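Uncharacterized protein (Leptospirillum rubarum, PDB 3OMD) is of unknown function but folds as a compact, all-helical single chain belonging to the DUF5069 family. Local coordinates at residues A[26-29]-A[30-34]; A[93-96]-A[97-101]; A[113-116]-A[117-121]; A[125-128]-A[129-132]. All coordinates share one frame; numbering follows the deposited sequence. Where two conformers were deposited one is given.

Contact 1: residues A[26-29]-A[30-34]; sequences LKRV and IDKAR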
loop_
_atom_site.group_PDB
_atom_site.type_symbol
_atom_site.label_atom_id
_atom_site.label_comp_id
_atom_site.label_asym_id
_atom_site.label_seq_id
_atom_site.Cartn_x
_atom_site.Cartn_y
_atom_site.Cartn_z
ATOM N N LEU A 26 0.627 -0.487 -5.214
ATOM C CA LEU A 26 -0.316 0.284 -6.071
ATOM C C LEU A 26 -1.786 -0.123 -5.818
ATOM O O LEU A 26 -2.656 0.755 -5.627
ATOM C CB LEU A 26 0.082 0.134 -7.544
ATOM C CG LEU A 26 -0.893 0.810 -8.522
ATOM C CD1 LEU A 26 -1.114 2.298 -8.215
ATOM C CD2 LEU A 26 -0.351 0.595 -9.974
ATOM N N LYS A 27 -2.094 -1.431 -5.802
ATOM C CA LYS A 27 -3.507 -1.817 -5.520
ATOM C C LYS A 27 -3.936 -1.294 -4.144
ATOM O O LYS A 27 -5.061 -0.820 -3.986
ATOM C CB LYS A 27 -3.661 -3.338 -5.558
ATOM C CG LYS A 27 -3.641 -3.905 -6.995
ATOM C CD LYS A 27 -4.003 -5.381 -6.955
ATOM C CE LYS A 27 -4.025 -5.960 -8.365
ATOM N NZ LYS A 27 -4.466 -7.408 -8.347
ATOM N N ARG A 28 -3.051 -1.461 -3.145
ATOM C CA ARG A 28 -3.371 -1.087 -1.779
ATOM C C ARG A 28 -3.673 0.418 -1.685
ATOM O O ARG A 28 -4.639 0.838 -1.028
ATOM C CB ARG A 28 -2.176 -1.442 -0.881
ATOM C CG ARG A 28 -2.428 -1.157 0.618
ATOM C CD ARG A 28 -1.308 -1.771 1.410
ATOM N NE ARG A 28 -1.568 -1.694 2.850
ATOM C CZ ARG A 28 -2.309 -2.571 3.524
ATOM N NH1 ARG A 28 -2.831 -3.632 2.914
ATOM N NH2 ARG A 28 -2.491 -2.398 4.840
ATOM N N VAL A 29 -2.835 1.233 -2.322
ATOM C CA VAL A 29 -3.061 2.672 -2.255
ATOM C C VAL A 29 -4.208 3.143 -3.137
ATOM O O VAL A 29 -4.811 4.170 -2.818
ATOM C CB VAL A 29 -1.731 3.453 -2.484
ATOM C CG1 VAL A 29 -1.312 3.488 -3.967
ATOM C CG2 VAL A 29 -1.846 4.857 -1.934
ATOM N N ILE A 30 -4.491 2.443 -4.241
ATOM C CA ILE A 30 -5.786 2.690 -4.908
ATOM C C ILE A 30 -6.940 2.566 -3.912
ATOM O O ILE A 30 -7.812 3.445 -3.824
ATOM C CB ILE A 30 -5.960 1.752 -6.116
ATOM C CG1 ILE A 30 -4.988 2.184 -7.237
ATOM C CG2 ILE A 30 -7.436 1.763 -6.646
ATOM C CD1 ILE A 30 -4.893 1.067 -8.359
ATOM N N ASP A 31 -6.931 1.475 -3.155
ATOM C CA ASP A 31 -8.039 1.235 -2.222
ATOM C C ASP A 31 -8.087 2.314 -1.155
ATOM O O ASP A 31 -9.160 2.805 -0.812
ATOM C CB ASP A 31 -7.870 -0.126 -1.562
ATOM C CG ASP A 31 -8.060 -1.281 -2.531
ATOM O OD1 ASP A 31 -8.580 -1.090 -3.663
ATOM O OD2 ASP A 31 -7.672 -2.428 -2.175
ATOM N N LYS A 32 -6.916 2.675 -0.638
ATOM C CA LYS A 32 -6.869 3.708 0.406
ATOM C C LYS A 32 -7.290 5.067 -0.162
ATOM O O LYS A 32 -7.969 5.836 0.540
ATOM C CB LYS A 32 -5.458 3.821 1.019
ATOM C CG LYS A 32 -5.106 2.545 1.843
ATOM C CD LYS A 32 -3.632 2.473 2.271
ATOM C CE LYS A 32 -3.325 3.613 3.160
ATOM N NZ LYS A 32 -1.811 3.638 3.441
ATOM N N ALA A 33 -6.911 5.368 -1.411
ATOM C CA ALA A 33 -7.348 6.606 -2.029
ATOM C C ALA A 33 -8.853 6.658 -2.163
ATOM O O ALA A 33 -9.477 7.686 -1.923
ATOM C CB ALA A 33 -6.687 6.787 -3.383
ATOM N N ARG A 34 -9.453 5.540 -2.552
ATOM C CA ARG A 34 -10.916 5.529 -2.644
ATOM C C ARG A 34 -11.576 5.767 -1.300
ATOM O O ARG A 34 -12.571 6.527 -1.226
ATOM C CB ARG A 34 -11.399 4.233 -3.276
ATOM C CG ARG A 34 -10.924 4.086 -4.737
ATOM C CD ARG A 34 -11.625 2.905 -5.471
ATOM N NE ARG A 34 -10.959 2.475 -6.696
ATOM C CZ ARG A 34 -10.890 3.151 -7.843
ATOM N NH1 ARG A 34 -11.517 4.322 -8.020
ATOM N NH2 ARG A 34 -10.185 2.612 -8.838
HETATM O O HOH W 1 -0.154 0.976 3.950
#
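L26 and I30 sit one helical turn apart, tied through the backbone by I30 N to L26 O at 2.9 Å, a nearly straight bond of 167°. Three more i to i+4 bonds follow, D31 N to K27 O, K32 N to R28 O and A33 N to V29 O, so residues 26-34 run as unbroken alpha helix. On the apolar side, L26 has CG anti to its own backbone N (chi1 176°), which swings CD1 forward to meet I30 CD1 at 4.0 Å. I30 CG1 also lies 3.2 Å from L26 O, so the isoleucine branch rests against the carbonyl that its own N-H uses. F65 touches L26, V29, I30 and A33, while F54 of helix 50-58 packs on L26 and V29. An alanine in place of I30 removes CG1 and CD1 and would probably open a gap between L26 CD1, F65 and M78. On the polar side, water 1 accepts hydrogen bonds from R28 NE and K32 NZ, 3.2 Å from each, bridging two like charges. K27, R28, D31 and K32 form salt bridges with D18, E141, R14 and D51 in turn. This is a buried helix of an all-alpha fold, its L26, V29, I30 and A33 side packed on helices 50-58, 62-69 and 75-85.

Contact 2: residues A[93-96]-A[97-101]; sequences KEVE and SFNRE
N99 reaches back over the preceding turn toward V95, and its side chain can be followed outward from the backbone. Its CB lies 3.6 Å from V95 O and equally near E96 O, two carbonyls of the turn before. CG is anti to the carbonyl carbon of N99 (chi1 -70°), which lays the amide carbon 3.3 Å from V95 O. That oxygen accepts the N-H of N99 in a 2.9 Å bond at 166°; the amide carbon packs beside it, and the polar atoms of the amide bond to a loop instead. At the tip, ND2 passes V95 CG1 at 4.2 Å and gives a hydrogen bond to G22 O, while OD1 accepts from D24 N; the amide thus grips the loop before helix 26-38 in both directions. V95 touches M23 of the same loop. One position earlier, the CB of F98 is 3.5 Å from V95 O, and its ring leads off to meet F57, F58 and Y102. On the outer side of the helix, water 2 donates to E94 OE1 at 2.6 Å and is hydrogen-bonded to S97 OG at 3.1 Å, linking neighbouring turns; E94 also forms a salt bridge with R88. The chemistry splits helix 92-104 by face: a carboxylate, a hydroxyl and water on one side, and on the other a buried amide that both donates to and accepts from loop backbone.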
loop_
_atom_site.group_PDB
_atom_site.type_symbol
_atom_site.label_atom_id
_atom_site.label_comp_id
_atom_site.label_asym_id
_atom_site.label_seq_id
_atom_site.Cartn_x
_atom_site.Cartn_y
_atom_site.Cartn_z
ATOM N N LYS A 93 12.686 -2.482 -14.563
ATOM C CA LYS A 93 13.762 -2.621 -13.567
ATOM C C LYS A 93 13.631 -1.622 -12.421
ATOM O O LYS A 93 14.007 -1.900 -11.272
ATOM C CB LYS A 93 15.127 -2.474 -14.225
ATOM C CG LYS A 93 15.430 -3.641 -15.149
ATOM C CD LYS A 93 16.841 -3.516 -15.723
ATOM C CE LYS A 93 17.289 -4.857 -16.347
ATOM N NZ LYS A 93 16.506 -5.194 -17.575
ATOM N N GLU A 94 13.095 -0.447 -12.723
ATOM C CA GLU A 94 12.831 0.502 -11.646
ATOM C C GLU A 94 11.691 0.048 -10.754
ATOM O O GLU A 94 11.773 0.192 -9.518
ATOM C CB GLU A 94 12.519 1.899 -12.196
ATOM C CG GLU A 94 13.733 2.582 -12.864
ATOM C CD GLU A 94 14.891 2.656 -11.894
ATOM O OE1 GLU A 94 14.745 3.302 -10.829
ATOM O OE2 GLU A 94 15.963 2.094 -12.188
ATOM N N VAL A 95 10.624 -0.494 -11.349
ATOM C CA VAL A 95 9.532 -1.057 -10.533
ATOM C C VAL A 95 10.073 -2.188 -9.642
ATOM O O VAL A 95 9.718 -2.274 -8.451
ATOM C CB VAL A 95 8.391 -1.503 -11.460
ATOM C CG1 VAL A 95 7.350 -2.243 -10.679
ATOM C CG2 VAL A 95 7.733 -0.282 -12.142
ATOM N N GLU A 96 10.923 -3.044 -10.212
ATOM C CA GLU A 96 11.507 -4.154 -9.455
ATOM C C GLU A 96 12.380 -3.591 -8.331
ATOM O O GLU A 96 12.366 -4.109 -7.220
ATOM C CB GLU A 96 12.266 -5.077 -10.423
ATOM C CG GLU A 96 11.334 -6.075 -11.136
ATOM C CD GLU A 96 11.671 -6.444 -12.604
ATOM O OE1 GLU A 96 12.820 -6.782 -12.922
ATOM O OE2 GLU A 96 10.739 -6.438 -13.448
ATOM N N SER A 97 13.095 -2.500 -8.613
ATOM C CA SER A 97 13.892 -1.825 -7.593
ATOM C C SER A 97 13.025 -1.398 -6.412
ATOM O O SER A 97 13.341 -1.677 -5.235
ATOM C CB SER A 97 14.579 -0.606 -8.205
ATOM O OG SER A 97 15.498 -0.108 -7.285
ATOM N N PHE A 98 11.930 -0.700 -6.722
ATOM C CA PHE A 98 10.974 -0.277 -5.693
ATOM C C PHE A 98 10.491 -1.450 -4.855
ATOM O O PHE A 98 10.482 -1.415 -3.628
ATOM C CB PHE A 98 9.765 0.477 -6.301
ATOM C CG PHE A 98 8.695 0.746 -5.287
ATOM C CD1 PHE A 98 8.832 1.784 -4.366
ATOM C CD2 PHE A 98 7.563 -0.109 -5.196
ATOM C CE1 PHE A 98 7.856 1.986 -3.346
ATOM C CE2 PHE A 98 6.576 0.096 -4.203
ATOM C CZ PHE A 98 6.742 1.138 -3.270
ATOM N N ASN A 99 10.052 -2.492 -5.550
ATOM C CA ASN A 99 9.512 -3.667 -4.857
ATOM C C ASN A 99 10.518 -4.278 -3.922
ATOM O O ASN A 99 10.162 -4.727 -2.822
ATOM C CB ASN A 99 9.115 -4.749 -5.855
ATOM C CG ASN A 99 7.875 -4.390 -6.689
ATOM O OD1 ASN A 99 7.139 -3.417 -6.438
ATOM N ND2 ASN A 99 7.645 -5.212 -7.720
ATOM N N ARG A 100 11.775 -4.375 -4.368
ATOM C CA ARG A 100 12.775 -5.056 -3.529
ATOM C C ARG A 100 12.991 -4.255 -2.241
ATOM O O ARG A 100 13.054 -4.838 -1.139
ATOM C CB ARG A 100 14.090 -5.199 -4.319
ATOM C CG ARG A 100 15.241 -5.739 -3.504
ATOM C CD ARG A 100 16.571 -5.499 -4.255
ATOM N NE ARG A 100 17.717 -5.959 -3.463
ATOM C CZ ARG A 100 18.991 -5.898 -3.853
ATOM N NH1 ARG A 100 19.323 -5.414 -5.055
ATOM N NH2 ARG A 100 19.935 -6.377 -3.056
ATOM N N GLU A 101 13.057 -2.926 -2.363
ATOM C CA GLU A 101 13.256 -2.113 -1.162
ATOM C C GLU A 101 12.010 -2.156 -0.262
ATOM O O GLU A 101 12.114 -2.308 0.951
ATOM C CB GLU A 101 13.648 -0.672 -1.534
ATOM C CG GLU A 101 13.917 0.163 -0.297
ATOM C CD GLU A 101 14.560 1.505 -0.553
ATOM O OE1 GLU A 101 14.854 1.849 -1.703
ATOM O OE2 GLU A 101 14.806 2.213 0.448
HETATM O O HOH W 2 16.170 2.467 -8.825
#

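Contact 3: residues A[113-116]-A[117-121]; sequences WDYF and RSVRD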
loop_
_atom_site.group_PDB
_atom_site.type_symbol
_atom_site.label_atom_id
_atom_site.label_comp_id
_atom_site.label_asym_id
_atom_site.label_seq_id
_atom_site.Cartn_x
_atom_site.Cartn_y
_atom_site.Cartn_z
ATOM N N TRP A 113 11.633 -1.768 16.531
ATOM C CA TRP A 113 11.710 -3.225 16.599
ATOM C C TRP A 113 10.869 -3.774 17.758
ATOM O O TRP A 113 10.197 -4.792 17.596
ATOM C CB TRP A 113 13.169 -3.646 16.756
ATOM C CG TRP A 113 13.473 -5.085 16.766
ATOM C CD1 TRP A 113 12.928 -6.075 15.985
ATOM C CD2 TRP A 113 14.509 -5.698 17.536
ATOM N NE1 TRP A 113 13.559 -7.273 16.251
ATOM C CE2 TRP A 113 14.530 -7.070 17.195
ATOM C CE3 TRP A 113 15.420 -5.221 18.497
ATOM C CZ2 TRP A 113 15.423 -7.982 17.804
ATOM C CZ3 TRP A 113 16.298 -6.123 19.093
ATOM C CH2 TRP A 113 16.295 -7.489 18.735
ATOM N N ASP A 114 10.917 -3.099 18.909
ATOM C CA ASP A 114 10.056 -3.480 20.053
ATOM C C ASP A 114 8.575 -3.390 19.686
ATOM O O ASP A 114 7.789 -4.301 19.991
ATOM C CB ASP A 114 10.363 -2.616 21.280
ATOM C CG ASP A 114 11.731 -2.882 21.865
ATOM O OD1 ASP A 114 12.342 -3.941 21.573
ATOM O OD2 ASP A 114 12.205 -1.983 22.617
ATOM N N TYR A 115 8.193 -2.308 19.013
ATOM C CA TYR A 115 6.801 -2.122 18.600
ATOM C C TYR A 115 6.375 -3.233 17.626
ATOM O O TYR A 115 5.312 -3.870 17.812
ATOM C CB TYR A 115 6.635 -0.715 17.991
ATOM C CG TYR A 115 5.318 -0.500 17.316
ATOM C CD1 TYR A 115 4.120 -0.830 17.948
ATOM C CD2 TYR A 115 5.268 0.047 16.021
ATOM C CE1 TYR A 115 2.885 -0.615 17.313
ATOM C CE2 TYR A 115 4.043 0.278 15.403
ATOM C CZ TYR A 115 2.864 -0.073 16.042
ATOM O OH TYR A 115 1.655 0.139 15.406
ATOM N N PHE A 116 7.197 -3.450 16.586
ATOM C CA PHE A 116 6.884 -4.490 15.579
ATOM C C PHE A 116 6.631 -5.830 16.267
ATOM O O PHE A 116 5.628 -6.521 15.998
ATOM C CB PHE A 116 8.090 -4.616 14.630
ATOM C CG PHE A 116 7.925 -5.644 13.540
ATOM C CD1 PHE A 116 7.554 -5.240 12.252
ATOM C CD2 PHE A 116 8.113 -6.983 13.794
ATOM C CE1 PHE A 116 7.400 -6.199 11.215
ATOM C CE2 PHE A 116 7.965 -7.942 12.774
ATOM C CZ PHE A 116 7.587 -7.538 11.482
ATOM N N ARG A 117 7.516 -6.186 17.184
ATOM C CA ARG A 117 7.362 -7.498 17.826
ATOM C C ARG A 117 6.135 -7.572 18.744
ATOM O O ARG A 117 5.509 -8.624 18.840
ATOM C CB ARG A 117 8.638 -7.891 18.558
ATOM C CG ARG A 117 9.768 -8.149 17.524
ATOM C CD ARG A 117 11.029 -8.579 18.244
ATOM N NE ARG A 117 11.530 -7.467 19.031
ATOM C CZ ARG A 117 12.526 -7.554 19.913
ATOM N NH1 ARG A 117 13.140 -8.720 20.125
ATOM N NH2 ARG A 117 12.915 -6.466 20.572
ATOM N N SER A 118 5.780 -6.457 19.374
ATOM C CA SER A 118 4.572 -6.407 20.198
ATOM C C SER A 118 3.310 -6.611 19.348
ATOM O O SER A 118 2.367 -7.295 19.771
ATOM C CB SER A 118 4.509 -5.084 20.926
ATOM O OG SER A 118 3.405 -5.081 21.789
ATOM N N VAL A 119 3.280 -6.002 18.162
ATOM C CA VAL A 119 2.139 -6.197 17.248
ATOM C C VAL A 119 2.096 -7.646 16.798
ATOM O O VAL A 119 1.053 -8.304 16.873
ATOM C CB VAL A 119 2.246 -5.278 16.011
ATOM C CG1 VAL A 119 1.104 -5.591 15.028
ATOM C CG2 VAL A 119 2.142 -3.828 16.467
ATOM N N ARG A 120 3.237 -8.135 16.332
ATOM C CA ARG A 120 3.267 -9.480 15.783
ATOM C C ARG A 120 2.906 -10.510 16.843
ATOM O O ARG A 120 2.198 -11.484 16.570
ATOM C CB ARG A 120 4.633 -9.796 15.260
ATOM C CG ARG A 120 4.639 -11.066 14.403
ATOM C CD ARG A 120 6.024 -11.617 14.308
ATOM N NE ARG A 120 6.683 -11.797 15.609
ATOM C CZ ARG A 120 8.004 -11.698 15.739
ATOM N NH1 ARG A 120 8.756 -11.441 14.672
ATOM N NH2 ARG A 120 8.579 -11.808 16.916
ATOM N N ASP A 121 3.414 -10.319 18.047
ATOM C CA ASP A 121 3.122 -11.303 19.100
ATOM C C ASP A 121 1.616 -11.307 19.460
ATOM O O ASP A 121 1.062 -12.359 19.851
ATOM C CB ASP A 121 4.027 -11.063 20.309
ATOM C CG ASP A 121 5.515 -11.450 20.049
ATOM O OD1 ASP A 121 5.892 -12.041 18.988
ATOM O OD2 ASP A 121 6.337 -11.103 20.928
#
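W113 and R117 meet one turn apart on helix 110-123, an i to i+4 cation-pi stack on an amphipathic helix. The guanidinium lies flat over one face of the indole, planes 2° apart, with CZ of R117 3.5 Å from the centroid of the six-membered ring of W113. NH1 of R117 lies 3.3 Å from W113 CZ2, and NH2 is over the CE3 side. The bend at chi3 (-67°) folds the R117 chain back over its own turn to put the group there.

Ionic and polar bonds help orient the guanidinium. NH2 of R117 reaches D114 OD1 at 2.8 Å in a salt bridge that comes in at the edge of the guanidinium, though its hydrogen bond is bent and weak. NE of R117 gives a second weak bond to W113 O, the carbonyl already holding R117 N. The R120 guanidinium has a salt bridge to D121, with weak hydrogen bonds, and a hydrogen bond to I130 O. Backbone bonds S118 N to D114 O, V119 N to Y115 O and R120 N to F116 O continue the helix.

Ring contacts occupy other faces. V119 CG2 sits 3.4 Å from Y115 CE1, meeting the ring obliquely. F116 turns inward, edge-to-face with W133 and against L136 of helix 133-140, while P107 touches both F116 and W113. The R120 guanidinium stands almost perpendicular to the F116 ring. Its NH1 comes to the edge of that ring, 4.1 Å from F116 CE2.

Contact 4: residues A[125-128]-A[129-132]; sequences PGRT and DITT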
loop_
_atom_site.group_PDB
_atom_site.type_symbol
_atom_site.label_atom_id
_atom_site.label_comp_id
_atom_site.label_asym_id
_atom_site.label_seq_id
_atom_site.Cartn_x
_atom_site.Cartn_y
_atom_site.Cartn_z
ATOM N N PRO A 125 1.913 -15.256 17.888
ATOM C CA PRO A 125 3.250 -15.141 18.501
ATOM C C PRO A 125 4.292 -16.203 18.093
ATOM O O PRO A 125 5.470 -16.054 18.403
ATOM C CB PRO A 125 2.950 -15.242 20.002
ATOM C CG PRO A 125 1.635 -15.940 20.092
ATOM C CD PRO A 125 0.856 -15.479 18.884
ATOM N N GLY A 126 3.861 -17.256 17.405
ATOM C CA GLY A 126 4.773 -18.314 16.978
ATOM C C GLY A 126 5.494 -17.959 15.685
ATOM O O GLY A 126 6.245 -18.772 15.136
ATOM N N ARG A 127 5.305 -16.726 15.213
ATOM C CA ARG A 127 5.691 -16.399 13.824
ATOM C C ARG A 127 6.955 -15.511 13.794
ATOM O O ARG A 127 6.934 -14.395 13.273
ATOM C CB ARG A 127 4.538 -15.732 13.072
ATOM C CG ARG A 127 3.410 -16.704 12.639
ATOM C CD ARG A 127 3.876 -17.956 11.893
ATOM N NE ARG A 127 4.604 -17.668 10.655
ATOM C CZ ARG A 127 4.042 -17.405 9.484
ATOM N NH1 ARG A 127 2.720 -17.393 9.349
ATOM N NH2 ARG A 127 4.815 -17.147 8.436
ATOM N N THR A 128 8.051 -16.026 14.348
ATOM C CA THR A 128 9.280 -15.238 14.517
ATOM C C THR A 128 9.987 -15.065 13.164
ATOM O O THR A 128 10.942 -14.292 13.028
ATOM C CB THR A 128 10.244 -15.904 15.518
ATOM O OG1 THR A 128 10.449 -17.265 15.126
ATOM C CG2 THR A 128 9.676 -15.850 16.933
ATOM N N ASP A 129 9.480 -15.759 12.159
ATOM C CA ASP A 129 9.975 -15.623 10.786
ATOM C C ASP A 129 9.448 -14.375 10.092
ATOM O O ASP A 129 9.933 -14.012 9.014
ATOM C CB ASP A 129 9.588 -16.856 9.977
ATOM C CG ASP A 129 8.083 -17.063 9.905
ATOM O OD1 ASP A 129 7.435 -17.233 10.961
ATOM O OD2 ASP A 129 7.543 -17.054 8.786
ATOM N N ILE A 130 8.424 -13.750 10.670
ATOM C CA ILE A 130 7.840 -12.535 10.070
ATOM C C ILE A 130 8.573 -11.335 10.636
ATOM O O ILE A 130 8.445 -11.056 11.829
ATOM C CB ILE A 130 6.291 -12.455 10.314
ATOM C CG1 ILE A 130 5.629 -13.624 9.570
ATOM C CG2 ILE A 130 5.729 -11.084 9.864
ATOM C CD1 ILE A 130 4.125 -13.670 9.707
ATOM N N THR A 131 9.341 -10.631 9.775
ATOM C CA THR A 131 10.226 -9.552 10.233
ATOM C C THR A 131 10.134 -8.269 9.438
ATOM O O THR A 131 10.751 -7.259 9.797
ATOM C CB THR A 131 11.704 -9.994 10.218
ATOM O OG1 THR A 131 12.127 -10.277 8.874
ATOM C CG2 THR A 131 11.951 -11.226 11.153
ATOM N N THR A 132 9.348 -8.292 8.369
ATOM C CA THR A 132 9.200 -7.101 7.529
ATOM C C THR A 132 7.803 -6.515 7.682
ATOM O O THR A 132 6.840 -7.244 7.961
ATOM C CB THR A 132 9.398 -7.464 6.061
ATOM O OG1 THR A 132 8.469 -8.513 5.686
ATOM C CG2 THR A 132 10.833 -7.908 5.814
#
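R127 grips D129 side-on, with NE and NH2 each taking one carboxylate oxygen. NE to D129 OD1 is 2.9 Å and NH2 to D129 OD2 is 2.8 Å, the latter almost straight at 176°. Both oxygens use their syn lone pairs and the two flat groups are nearly coplanar, which makes this a bidentate salt bridge. With CG between the backbone N and the carbonyl carbon (chi1 60°), the D129 carboxylate is turned back toward R127, whose own chain is bent twice to meet it. I130 closes over one face of the guanidinium, its CD1 3.7 Å from R127 CZ. The remaining nitrogen, NH1, forms a salt bridge with the terminal carboxylate of V145, so the arginine faces two negative groups, which fits its charge. A leucine in place of R127 would probably leave the D129 carboxylate and the V145 terminus without this cationic mate, and I130 CD1 without the flat group it packs on. In the backbone, I130 N is hydrogen-bonded to R127 O at 3.1 Å, with the donor well above the carbonyl plane, and the I130 side chain packs on K135, L139 and V145. The whole is a type I beta turn from R127 to I130, clasped by its own salt bridge, in the connection between helices 110-123 and 133-140, with T132 as N-cap of the latter.

Contacts 3 and 4 are immediate neighbours, their centres 9 Å apart: R120 NH1 reaches I130 O at 2.9 Å, probably a hydrogen bond, R120 CD packs 3.1 Å from R127 O, and F116 CE2 lies 3.3 Å from I130 O, so helix 110-123 rests directly on the turn that follows it. Contact 1 lies nearest the middle of the chain, about 7 Å from its centre, against about 20 Å for contacts 3 and 4. Contact 2 comes within about 6 Å of contact 1, nearest atoms, without touching; the loop leading into helix 26-38 joins the two. No active site is known to which the four could be referred.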